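PDB 5Z3K: glucosidase from Croceicoccus marinus, which probably hydrolyses O-glycosyl bonds as a beta-glucosidase of glycoside hydrolase family 39. Local coordinates for residues A7-N12 and L347-G352. Residues are numbered along the deposited sequence; the frame is centred on the assembly and turned at random.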
loop_
_atom_site.group_PDB
_atom_site.type_symbol
_atom_site.label_atom_id
_atom_site.label_comp_id
_atom_site.label_asym_id
_atom_site.label_seq_id
_atom_site.Cartn_x
_atom_site.Cartn_y
_atom_site.Cartn_z
ATOM N N ALA A 7 18.776 13.812 -18.288
ATOM C CA ALA A 7 19.000 12.403 -18.015
ATOM C C ALA A 7 18.875 11.583 -19.294
ATOM O O ALA A 7 18.063 11.880 -20.173
ATOM C CB ALA A 7 18.009 11.901 -16.965
ATOM N N LYS A 8 19.679 10.525 -19.389
ATOM C CA LYS A 8 19.723 9.681 -20.578
ATOM C C LYS A 8 19.263 8.274 -20.218
ATOM O O LYS A 8 19.949 7.564 -19.475
ATOM C CB LYS A 8 21.138 9.671 -21.169
ATOM C CG LYS A 8 21.455 10.966 -21.911
ATOM C CD LYS A 8 22.944 11.135 -22.107
ATOM C CE LYS A 8 23.275 12.429 -22.840
ATOM N NZ LYS A 8 24.753 12.573 -23.013
ATOM N N LEU A 9 18.119 7.860 -20.767
ATOM C CA LEU A 9 17.499 6.588 -20.432
ATOM C C LEU A 9 17.433 5.700 -21.661
ATOM O O LEU A 9 17.234 6.183 -22.777
ATOM C CB LEU A 9 16.084 6.779 -19.873
ATOM C CG LEU A 9 16.000 7.620 -18.606
ATOM C CD1 LEU A 9 14.562 8.039 -18.320
ATOM C CD2 LEU A 9 16.580 6.805 -17.464
ATOM N N SER A 10 17.601 4.398 -21.454
ATOM C CA SER A 10 17.435 3.445 -22.537
ATOM C C SER A 10 16.676 2.230 -22.033
ATOM O O SER A 10 16.918 1.754 -20.920
ATOM C CB SER A 10 18.788 3.015 -23.121
ATOM O OG SER A 10 19.693 2.708 -22.085
ATOM N N VAL A 11 15.775 1.728 -22.876
ATOM C CA VAL A 11 14.932 0.576 -22.584
ATOM C C VAL A 11 15.055 -0.420 -23.727
ATOM O O VAL A 11 15.013 -0.031 -24.899
ATOM C CB VAL A 11 13.460 0.995 -22.406
ATOM C CG1 VAL A 11 12.531 -0.226 -22.468
ATOM C CG2 VAL A 11 13.283 1.759 -21.109
ATOM N N ASN A 12 15.226 -1.694 -23.391
ATOM C CA ASN A 12 15.097 -2.780 -24.358
ATOM C C ASN A 12 13.698 -3.360 -24.193
ATOM O O ASN A 12 13.425 -4.058 -23.213
ATOM C CB ASN A 12 16.164 -3.860 -24.151
ATOM C CG ASN A 12 16.191 -4.879 -25.292
ATOM O OD1 ASN A 12 15.160 -5.170 -25.901
ATOM N ND2 ASN A 12 17.374 -5.430 -25.577
ATOM N N LEU A 347 10.806 -4.767 -17.970
ATOM C CA LEU A 347 11.783 -4.490 -19.011
ATOM C C LEU A 347 12.973 -3.767 -18.405
ATOM O O LEU A 347 12.837 -3.069 -17.402
ATOM C CB LEU A 347 11.163 -3.627 -20.122
ATOM C CG LEU A 347 10.029 -4.289 -20.903
ATOM C CD1 LEU A 347 9.349 -3.285 -21.844
ATOM C CD2 LEU A 347 10.520 -5.514 -21.667
ATOM N N ALA A 348 14.142 -3.932 -19.025
ATOM C CA ALA A 348 15.339 -3.250 -18.544
ATOM C C ALA A 348 15.292 -1.774 -18.906
ATOM O O ALA A 348 15.135 -1.426 -20.080
ATOM C CB ALA A 348 16.593 -3.882 -19.150
ATOM N N ILE A 349 15.443 -0.900 -17.907
ATOM C CA ILE A 349 15.669 0.525 -18.141
ATOM C C ILE A 349 16.948 0.931 -17.415
ATOM O O ILE A 349 17.141 0.614 -16.230
ATOM C CB ILE A 349 14.474 1.412 -17.717
ATOM C CG1 ILE A 349 14.768 2.889 -18.024
ATOM C CG2 ILE A 349 14.100 1.202 -16.241
ATOM C CD1 ILE A 349 13.509 3.764 -18.113
ATOM N N THR A 350 17.838 1.588 -18.146
ATOM C CA THR A 350 19.156 1.952 -17.656
ATOM C C THR A 350 19.312 3.463 -17.683
ATOM O O THR A 350 18.920 4.124 -18.651
ATOM C CB THR A 350 20.229 1.275 -18.518
ATOM O OG1 THR A 350 20.185 -0.141 -18.279
ATOM C CG2 THR A 350 21.626 1.817 -18.205
ATOM N N GLY A 351 19.878 4.019 -16.617
ATOM C CA GLY A 351 20.171 5.435 -16.576
ATOM C C GLY A 351 19.490 6.185 -15.460
ATOM O O GLY A 351 19.808 7.362 -15.251
ATOM N N GLY A 352 18.570 5.567 -14.723
ATOM C CA GLY A 352 18.013 6.205 -13.551
ATOM C C GLY A 352 19.059 6.263 -12.461
ATOM O O GLY A 352 20.189 5.798 -12.618
HETATM O O HOH W 1 20.812 9.063 -17.171
HETATM O O HOH W 2 20.933 4.953 -20.841
HETATM O O HOH W 3 18.466 -1.058 -20.553
HETATM O O HOH W 4 14.524 -5.509 -21.315
#
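Chi1 turns the branches of Val11 and Ile349 to each other: at 165° it sets Val11 CG1 anti to the backbone N and leaves CG2 beside that N, while Ile349 holds CG1 anti to its own N (chi1 -179°). Val11 CG2 packs against Ile349 CG1 at 3.6 Å and also touches its CB and CD1, and the two side chains cross obliquely. Further along, Leu9 brings CD2 to 3.6 Å from Gly351 C, against the Gly351-Gly352 peptide, just past the end of strand 345-350. Leu9, Val11 and Ile349 share one face of the sheet; Leu426 on neighbouring strand 423-429 touches Leu9 and Val11, while Ile372 and Ile374 of strand 369-376 in the same sheet reach Ile349 and Leu9 respectively.

Ser10 and Thr350 form the antiparallel hydrogen-bonded pair, with their side chains on the other face. Ser10 N gives a bond to Thr350 O at 3.1 Å, and Thr350 N returns one to Ser10 O at 2.9 Å; both donors lie in the carbonyl plane. Waters also bridge the two strands: one molecule joins Ser10 OG to Thr350 O, another Ser10 O to Thr350 OG1. At the far end, a third water, 2.6 Å from Asn12 O, donates to that oxygen and accepts from Ala348 N.

With strand 423-429 bonded along its other edge, 6-13 is an inner strand, and this antiparallel pairing ties the N-terminal strand to the strands that follow the TIM barrel, consistent with the beta-sandwich accessory domain of GH39 enzymes.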